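PDB 1ZB1: vacuolar-sorting protein BRO1 from Saccharomyces cerevisiae, which acts in sorting cargo proteins into the intralumenal vesicles of multivesicular bodies and recruits the deubiquitinase DOA4 to endosomes. Local coordinates for residues Met6-Phe11 with Glu139-Asp144; Thr134-Glu139 with Tyr145-Ala150. All coordinates share one frame; numbering follows the deposited sequence.

Contact 1 (Met6-Phe11 with Glu139-Asp144); sequences MKPYLF and ENINED
Two apolar contacts, both made by Ile141, join the N-terminal loop Met6-Phe11 to the link Glu139-Asp144. The closer one is with Pro8: its ring atom CG lies 3.6 Å from Ile141 CG1, and the same CG is 4.0 Å from Ile141 CD1. The proline and the isoleucine pass alongside each other, running opposite ways, with Pro8 CG beside the ethyl branch and nearer to CG1 than to its end, CD1. With Leu10 the approach is different. There the outermost methyls meet end on, Leu10 CD1 to Ile141 CD1 at 4.1 Å. Ile141 serves both partners because CG1 stands anti to its backbone N (chi1 -164°), which makes the longer branch the one that extends to the loop. Proline suits an extended loop of this kind, since its closed ring offers a compact hydrocarbon surface already fixed in place, while leucine and isoleucine supply the reach needed across a small surface contact.

The backbone part is local to the link. Asn140 is the first residue to leave the helix, and a type I beta turn runs from Asn140 to Glu143, with Glu143 N weakly bonded to Asn140 O at 3.3 Å. Ile141 is the second residue of this turn.

Helix 176-198 adjoins the apolar group, with Leu193 touching both Pro8 and Ile141. The N-terminal segment of the Bro1 domain, itself one part of a longer protein, thus lies on the loop joining helices 118-139 and 146-165 of a largely helical fold, and farther on Phe11 stacks on Trp244 of helix 242-269.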
ATOM      1  N   MET A   6      -5.578  16.922  12.472  1.00 34.56           N
ATOM      2  CA  MET A   6      -4.765  15.670  12.515  1.00 34.95           C
ATOM      3  C   MET A   6      -3.793  15.563  11.348  1.00 34.72           C
ATOM      4  O   MET A   6      -4.125  15.920  10.216  1.00 35.79           O
ATOM      5  CB  MET A   6      -5.683  14.443  12.528  1.00 35.75           C
ATOM      6  CG  MET A   6      -6.282  14.135  13.890  1.00 35.08           C
ATOM      7  SD  MET A   6      -7.340  12.684  13.875  1.00 37.02           S
ATOM      8  CE  MET A   6      -6.259  11.458  13.018  1.00 38.93           C
ATOM      9  N   LYS A   7      -2.590  15.075  11.635  1.00 33.23           N
ATOM     10  CA  LYS A   7      -1.556  14.905  10.620  1.00 32.67           C
ATOM     11  C   LYS A   7      -1.489  13.423  10.241  1.00 31.04           C
ATOM     12  O   LYS A   7      -1.513  12.550  11.109  1.00 30.37           O
ATOM     13  CB  LYS A   7      -0.195  15.349  11.161  1.00 35.37           C
ATOM     14  CG  LYS A   7      -0.184  16.713  11.853  1.00 39.48           C
ATOM     15  CD  LYS A   7      -0.566  17.838  10.909  1.00 42.43           C
ATOM     16  CE  LYS A   7      -0.430  19.200  11.589  1.00 45.81           C
ATOM     17  NZ  LYS A   7      -1.294  19.328  12.801  1.00 47.98           N
ATOM     18  N   PRO A   8      -1.401  13.122   8.936  1.00 29.60           N
ATOM     19  CA  PRO A   8      -1.332  11.740   8.456  1.00 28.06           C
ATOM     20  C   PRO A   8       0.010  11.072   8.730  1.00 26.01           C
ATOM     21  O   PRO A   8       1.064  11.670   8.530  1.00 27.83           O
ATOM     22  CB  PRO A   8      -1.604  11.886   6.964  1.00 28.68           C
ATOM     23  CG  PRO A   8      -0.952  13.190   6.652  1.00 30.91           C
ATOM     24  CD  PRO A   8      -1.399  14.068   7.804  1.00 30.38           C
ATOM     25  N   TYR A   9      -0.045   9.826   9.185  1.00 25.79           N
ATOM     26  CA  TYR A   9       1.151   9.049   9.478  1.00 24.99           C
ATOM     27  C   TYR A   9       1.226   7.894   8.472  1.00 24.51           C
ATOM     28  O   TYR A   9       0.459   6.935   8.572  1.00 24.28           O
ATOM     29  CB  TYR A   9       1.066   8.482  10.895  1.00 25.90           C
ATOM     30  CG  TYR A   9       2.318   7.771  11.348  1.00 29.01           C
ATOM     31  CD1 TYR A   9       3.287   8.440  12.093  1.00 29.29           C
ATOM     32  CD2 TYR A   9       2.541   6.432  11.024  1.00 27.05           C
ATOM     33  CE1 TYR A   9       4.452   7.792  12.508  1.00 30.90           C
ATOM     34  CE2 TYR A   9       3.703   5.774  11.436  1.00 29.23           C
ATOM     35  CZ  TYR A   9       4.651   6.462  12.178  1.00 29.51           C
ATOM     36  OH  TYR A   9       5.792   5.827  12.599  1.00 30.79           O
ATOM     37  N   LEU A  10       2.141   7.987   7.514  1.00 22.38           N
ATOM     38  CA  LEU A  10       2.291   6.949   6.495  1.00 24.64           C
ATOM     39  C   LEU A  10       3.553   6.108   6.691  1.00 23.43           C
ATOM     40  O   LEU A  10       4.635   6.646   6.945  1.00 24.55           O
ATOM     41  CB  LEU A  10       2.319   7.587   5.100  1.00 23.53           C
ATOM     42  CG  LEU A  10       1.086   8.420   4.730  1.00 25.19           C
ATOM     43  CD1 LEU A  10       1.270   9.016   3.342  1.00 25.75           C
ATOM     44  CD2 LEU A  10      -0.160   7.553   4.781  1.00 22.15           C
ATOM     45  N   PHE A  11       3.410   4.790   6.578  1.00 23.01           N
ATOM     46  CA  PHE A  11       4.541   3.880   6.730  1.00 21.70           C
ATOM     47  C   PHE A  11       5.496   4.047   5.554  1.00 22.01           C
ATOM     48  O   PHE A  11       5.065   4.202   4.410  1.00 20.31           O
ATOM     49  CB  PHE A  11       4.070   2.418   6.796  1.00 21.93           C
ATOM     50  CG  PHE A  11       3.302   2.074   8.046  1.00 24.27           C
ATOM     51  CD1 PHE A  11       3.411   2.855   9.195  1.00 22.84           C
ATOM     52  CD2 PHE A  11       2.487   0.941   8.081  1.00 23.39           C
ATOM     53  CE1 PHE A  11       2.719   2.518  10.363  1.00 21.77           C
ATOM     54  CE2 PHE A  11       1.791   0.592   9.241  1.00 24.51           C
ATOM     55  CZ  PHE A  11       1.909   1.386  10.387  1.00 22.84           C
ATOM     56  N   GLU A 139       5.116  12.029  -0.979  1.00 30.68           N
ATOM     57  CA  GLU A 139       5.623  13.286  -1.510  1.00 36.41           C
ATOM     58  C   GLU A 139       4.529  14.311  -1.813  1.00 37.68           C
ATOM     59  O   GLU A 139       4.765  15.514  -1.711  1.00 37.79           O
ATOM     60  CB  GLU A 139       6.443  13.001  -2.776  1.00 37.73           C
ATOM     61  CG  GLU A 139       7.279  14.159  -3.285  1.00 41.51           C
ATOM     62  CD  GLU A 139       8.192  13.750  -4.432  1.00 43.12           C
ATOM     63  OE1 GLU A 139       7.668  13.306  -5.478  1.00 44.99           O
ATOM     64  OE2 GLU A 139       9.430  13.870  -4.286  1.00 40.82           O
ATOM     65  N   ASN A 140       3.338  13.843  -2.179  1.00 39.31           N
ATOM     66  CA  ASN A 140       2.227  14.739  -2.502  1.00 43.15           C
ATOM     67  C   ASN A 140       1.199  14.829  -1.379  1.00 45.15           C
ATOM     68  O   ASN A 140       0.069  15.261  -1.604  1.00 45.49           O
ATOM     69  CB  ASN A 140       1.524  14.274  -3.781  1.00 43.91           C
ATOM     70  CG  ASN A 140       2.438  14.288  -4.994  1.00 46.30           C
ATOM     71  OD1 ASN A 140       2.109  13.723  -6.038  1.00 46.96           O
ATOM     72  ND2 ASN A 140       3.587  14.943  -4.867  1.00 46.03           N
ATOM     73  N   ILE A 141       1.592  14.426  -0.176  1.00 48.56           N
ATOM     74  CA  ILE A 141       0.695  14.456   0.975  1.00 52.47           C
ATOM     75  C   ILE A 141       0.430  15.897   1.396  1.00 55.36           C
ATOM     76  O   ILE A 141      -0.101  16.154   2.477  1.00 55.39           O
ATOM     77  CB  ILE A 141       1.304  13.687   2.173  1.00 53.02           C
ATOM     78  CG1 ILE A 141       0.226  13.384   3.214  1.00 54.24           C
ATOM     79  CG2 ILE A 141       2.418  14.504   2.806  1.00 55.35           C
ATOM     80  CD1 ILE A 141      -0.849  12.436   2.723  1.00 55.27           C
ATOM     81  N   ASN A 142       0.800  16.834   0.529  1.00 58.16           N
ATOM     82  CA  ASN A 142       0.623  18.253   0.805  1.00 61.46           C
ATOM     83  C   ASN A 142      -0.688  18.813   0.262  1.00 62.36           C
ATOM     84  O   ASN A 142      -1.236  19.766   0.819  1.00 63.72           O
ATOM     85  CB  ASN A 142       1.801  19.040   0.230  1.00 63.47           C
ATOM     86  CG  ASN A 142       3.124  18.640   0.852  1.00 65.44           C
ATOM     87  OD1 ASN A 142       3.369  18.890   2.036  1.00 66.27           O
ATOM     88  ND2 ASN A 142       3.983  18.006   0.060  1.00 64.39           N
ATOM     89  N   GLU A 143      -1.190  18.230  -0.823  1.00 62.48           N
ATOM     90  CA  GLU A 143      -2.442  18.694  -1.406  1.00 61.52           C
ATOM     91  C   GLU A 143      -3.629  18.279  -0.548  1.00 59.93           C
ATOM     92  O   GLU A 143      -3.474  17.974   0.636  1.00 60.75           O
ATOM     93  CB  GLU A 143      -2.619  18.149  -2.826  1.00 63.79           C
ATOM     94  CG  GLU A 143      -1.638  18.712  -3.842  1.00 66.55           C
ATOM     95  CD  GLU A 143      -0.252  18.118  -3.707  1.00 67.65           C
ATOM     96  OE1 GLU A 143      -0.095  16.912  -3.996  1.00 67.57           O
ATOM     97  OE2 GLU A 143       0.676  18.856  -3.310  1.00 68.65           O
ATOM     98  N   ASP A 144      -4.813  18.265  -1.155  1.00 57.46           N
ATOM     99  CA  ASP A 144      -6.043  17.901  -0.455  1.00 54.48           C
ATOM    100  C   ASP A 144      -6.217  16.387  -0.335  1.00 50.81           C
ATOM    101  O   ASP A 144      -7.344  15.890  -0.258  1.00 51.49           O
ATOM    102  CB  ASP A 144      -7.248  18.491  -1.188  1.00 56.67           C
ATOM    103  CG  ASP A 144      -7.484  17.836  -2.532  1.00 57.78           C
ATOM    104  OD1 ASP A 144      -6.541  17.797  -3.348  1.00 58.79           O
ATOM    105  OD2 ASP A 144      -8.614  17.360  -2.772  1.00 59.74           O
TER

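Contact 2 (Thr134-Glu139 with Tyr145-Ala150); sequences TQIARE and YKNSIA
Ala137 and Ser148 bring the end of helix 118-139 and the start of helix 146-165, the two arms of an antiparallel helical hairpin, almost into backbone contact, with Ala137 CA only 3.9 Å from Ser148 CA. The small side chains of both residues allow the close approach. Ala137 CB rests against the other helix's backbone, 3.5 Å from Ser148 O. Between Ala137 CB and Ser148 CB the distance is 4.1 Å. Serine is nearly as compact as alanine but adds a hydroxyl. With OG anti to its carbonyl carbon (chi1 -64°), Ser148 gives a hydrogen bond of 2.7 Å from OG to Ala137 O. The donor lies in the plane of that carbonyl, on a lone pair, with a C=O...O angle of 132°.

Beside this close, buried pair the contact slackens at Asn147, which is partly exposed. Its CG stands anti to the backbone N (chi1 179°), carrying the amide over to the neighbouring helix, yet Asn147 ND2 stays 4.1 Å from Ile136 O and 4.2 Å from Ile136 CG2. A polar amide suits this partly exposed margin, whereas Ile136 is buried, its side chain covered by Pro65, Ser66 and Ser69 near the start of helix 65-86.

The chemistry therefore combines the close approach of small residues with one hydrogen bond. A buried hydroxyl is costly unless it is bonded, and Ser148 meets that need by using a backbone carbonyl near the C-terminal end of the preceding helix, an end whose partial negative charge would probably favour a donor.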
ATOM      1  N   THR A 134       3.698   4.392  -3.295  1.00 18.24           N
ATOM      2  CA  THR A 134       3.534   4.904  -1.932  1.00 16.00           C
ATOM      3  C   THR A 134       4.466   6.092  -1.688  1.00 19.18           C
ATOM      4  O   THR A 134       4.158   6.976  -0.881  1.00 19.38           O
ATOM      5  CB  THR A 134       3.782   3.814  -0.839  1.00 17.54           C
ATOM      6  OG1 THR A 134       5.178   3.488  -0.769  1.00 16.66           O
ATOM      7  CG2 THR A 134       2.977   2.551  -1.155  1.00 13.61           C
ATOM      8  N   GLN A 135       5.598   6.131  -2.386  1.00 18.96           N
ATOM      9  CA  GLN A 135       6.527   7.249  -2.221  1.00 18.83           C
ATOM     10  C   GLN A 135       5.965   8.505  -2.890  1.00 19.56           C
ATOM     11  O   GLN A 135       6.161   9.622  -2.401  1.00 20.02           O
ATOM     12  CB  GLN A 135       7.898   6.898  -2.804  1.00 21.06           C
ATOM     13  CG  GLN A 135       8.553   5.697  -2.114  1.00 20.22           C
ATOM     14  CD  GLN A 135       9.907   5.339  -2.695  1.00 21.00           C
ATOM     15  OE1 GLN A 135      10.110   5.388  -3.906  1.00 21.39           O
ATOM     16  NE2 GLN A 135      10.840   4.951  -1.828  1.00 20.96           N
ATOM     17  N   ILE A 136       5.254   8.321  -3.999  1.00 17.15           N
ATOM     18  CA  ILE A 136       4.654   9.453  -4.694  1.00 20.03           C
ATOM     19  C   ILE A 136       3.558  10.018  -3.786  1.00 20.20           C
ATOM     20  O   ILE A 136       3.428  11.232  -3.643  1.00 20.68           O
ATOM     21  CB  ILE A 136       4.056   9.021  -6.071  1.00 18.95           C
ATOM     22  CG1 ILE A 136       5.186   8.576  -7.012  1.00 17.10           C
ATOM     23  CG2 ILE A 136       3.287  10.190  -6.707  1.00 20.09           C
ATOM     24  CD1 ILE A 136       4.705   7.986  -8.348  1.00 14.64           C
ATOM     25  N   ALA A 137       2.792   9.130  -3.151  1.00 20.58           N
ATOM     26  CA  ALA A 137       1.721   9.543  -2.248  1.00 20.02           C
ATOM     27  C   ALA A 137       2.295  10.329  -1.075  1.00 23.27           C
ATOM     28  O   ALA A 137       1.730  11.342  -0.663  1.00 23.34           O
ATOM     29  CB  ALA A 137       0.959   8.322  -1.728  1.00 19.39           C
ATOM     30  N   ARG A 138       3.418   9.859  -0.542  1.00 24.38           N
ATOM     31  CA  ARG A 138       4.060  10.528   0.588  1.00 27.78           C
ATOM     32  C   ARG A 138       4.498  11.933   0.193  1.00 29.75           C
ATOM     33  O   ARG A 138       4.277  12.897   0.927  1.00 30.25           O
ATOM     34  CB  ARG A 138       5.281   9.731   1.053  1.00 29.05           C
ATOM     35  CG  ARG A 138       5.954  10.300   2.289  1.00 32.48           C
ATOM     36  CD  ARG A 138       7.199   9.511   2.652  1.00 36.80           C
ATOM     37  NE  ARG A 138       7.715   9.867   3.973  1.00 41.16           N
ATOM     38  CZ  ARG A 138       7.144   9.516   5.124  1.00 43.68           C
ATOM     39  NH1 ARG A 138       6.031   8.796   5.124  1.00 44.58           N
ATOM     40  NH2 ARG A 138       7.690   9.881   6.278  1.00 45.73           N
ATOM     41  N   GLU A 139       5.116  12.029  -0.979  1.00 30.68           N
ATOM     42  CA  GLU A 139       5.623  13.286  -1.510  1.00 36.41           C
ATOM     43  C   GLU A 139       4.529  14.311  -1.813  1.00 37.68           C
ATOM     44  O   GLU A 139       4.765  15.514  -1.711  1.00 37.79           O
ATOM     45  CB  GLU A 139       6.443  13.001  -2.776  1.00 37.73           C
ATOM     46  CG  GLU A 139       7.279  14.159  -3.285  1.00 41.51           C
ATOM     47  CD  GLU A 139       8.192  13.750  -4.432  1.00 43.12           C
ATOM     48  OE1 GLU A 139       7.668  13.306  -5.478  1.00 44.99           O
ATOM     49  OE2 GLU A 139       9.430  13.870  -4.286  1.00 40.82           O
ATOM     50  N   TYR A 145      -5.101  15.665  -0.330  1.00 45.72           N
ATOM     51  CA  TYR A 145      -5.109  14.207  -0.211  1.00 40.72           C
ATOM     52  C   TYR A 145      -5.557  13.480  -1.473  1.00 37.32           C
ATOM     53  O   TYR A 145      -5.340  12.280  -1.604  1.00 32.51           O
ATOM     54  CB  TYR A 145      -5.994  13.774   0.965  1.00 40.79           C
ATOM     55  CG  TYR A 145      -5.438  14.149   2.323  1.00 41.65           C
ATOM     56  CD1 TYR A 145      -6.277  14.285   3.427  1.00 41.28           C
ATOM     57  CD2 TYR A 145      -4.072  14.365   2.506  1.00 42.07           C
ATOM     58  CE1 TYR A 145      -5.771  14.632   4.681  1.00 41.73           C
ATOM     59  CE2 TYR A 145      -3.557  14.711   3.756  1.00 42.32           C
ATOM     60  CZ  TYR A 145      -4.413  14.843   4.835  1.00 41.38           C
ATOM     61  OH  TYR A 145      -3.911  15.188   6.068  1.00 41.52           O
ATOM     62  N   LYS A 146      -6.177  14.205  -2.399  1.00 34.80           N
ATOM     63  CA  LYS A 146      -6.655  13.608  -3.644  1.00 34.19           C
ATOM     64  C   LYS A 146      -5.593  12.750  -4.350  1.00 30.68           C
ATOM     65  O   LYS A 146      -5.827  11.572  -4.654  1.00 28.17           O
ATOM     66  CB  LYS A 146      -7.143  14.710  -4.592  1.00 36.28           C
ATOM     67  CG  LYS A 146      -7.562  14.215  -5.968  1.00 39.56           C
ATOM     68  CD  LYS A 146      -7.892  15.372  -6.911  1.00 42.75           C
ATOM     69  CE  LYS A 146      -9.213  16.047  -6.557  1.00 44.62           C
ATOM     70  NZ  LYS A 146      -9.230  16.649  -5.195  1.00 45.89           N
ATOM     71  N   ASN A 147      -4.433  13.344  -4.610  1.00 28.33           N
ATOM     72  CA  ASN A 147      -3.347  12.644  -5.292  1.00 27.52           C
ATOM     73  C   ASN A 147      -2.791  11.481  -4.469  1.00 25.16           C
ATOM     74  O   ASN A 147      -2.550  10.394  -4.995  1.00 24.04           O
ATOM     75  CB  ASN A 147      -2.209  13.616  -5.608  1.00 30.06           C
ATOM     76  CG  ASN A 147      -1.039  12.933  -6.290  1.00 32.44           C
ATOM     77  OD1 ASN A 147      -1.030  12.767  -7.510  1.00 39.92           O
ATOM     78  ND2 ASN A 147      -0.055  12.510  -5.501  1.00 33.91           N
ATOM     79  N   SER A 148      -2.576  11.721  -3.182  1.00 23.78           N
ATOM     80  CA  SER A 148      -2.045  10.691  -2.297  1.00 24.15           C
ATOM     81  C   SER A 148      -2.971   9.486  -2.211  1.00 22.53           C
ATOM     82  O   SER A 148      -2.511   8.349  -2.152  1.00 21.25           O
ATOM     83  CB  SER A 148      -1.818  11.266  -0.899  1.00 23.17           C
ATOM     84  OG  SER A 148      -0.825  12.272  -0.941  1.00 22.98           O
ATOM     85  N   ILE A 149      -4.278   9.737  -2.197  1.00 21.24           N
ATOM     86  CA  ILE A 149      -5.253   8.653  -2.126  1.00 19.70           C
ATOM     87  C   ILE A 149      -5.173   7.813  -3.402  1.00 20.91           C
ATOM     88  O   ILE A 149      -5.135   6.575  -3.352  1.00 19.97           O
ATOM     89  CB  ILE A 149      -6.699   9.209  -1.953  1.00 19.42           C
ATOM     90  CG1 ILE A 149      -6.865   9.781  -0.542  1.00 18.99           C
ATOM     91  CG2 ILE A 149      -7.730   8.104  -2.198  1.00 19.25           C
ATOM     92  CD1 ILE A 149      -8.233  10.386  -0.272  1.00 18.77           C
ATOM     93  N   ALA A 150      -5.137   8.496  -4.543  1.00 18.38           N
ATOM     94  CA  ALA A 150      -5.064   7.828  -5.840  1.00 19.68           C
ATOM     95  C   ALA A 150      -3.812   6.957  -5.980  1.00 18.62           C
ATOM     96  O   ALA A 150      -3.870   5.868  -6.547  1.00 17.76           O
ATOM     97  CB  ALA A 150      -5.106   8.867  -6.957  1.00 19.20           C
TER

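How the contacts relate
The centres of contacts 1 and 2 are 7 Å apart, and Glu139 belongs to both. Their segments alternate along the chain: Met6-Phe11 comes first, and then, after more than a hundred residues, Thr134-Glu139, Glu139-Asp144 and Tyr145-Ala150 follow in turn. Contact 2 joins the two helices of an antiparallel hairpin, while contact 1 lays the N-terminal loop on the turn that connects them. A probable hydrogen bond from Arg138 NH1 to Leu10 O (3.1 Å) ties loop and hairpin together, and helix 176-198 touches both contacts. Here, then, the Bro1 domain packs its N-terminal segment, distant in sequence, against a hairpin of consecutive helices.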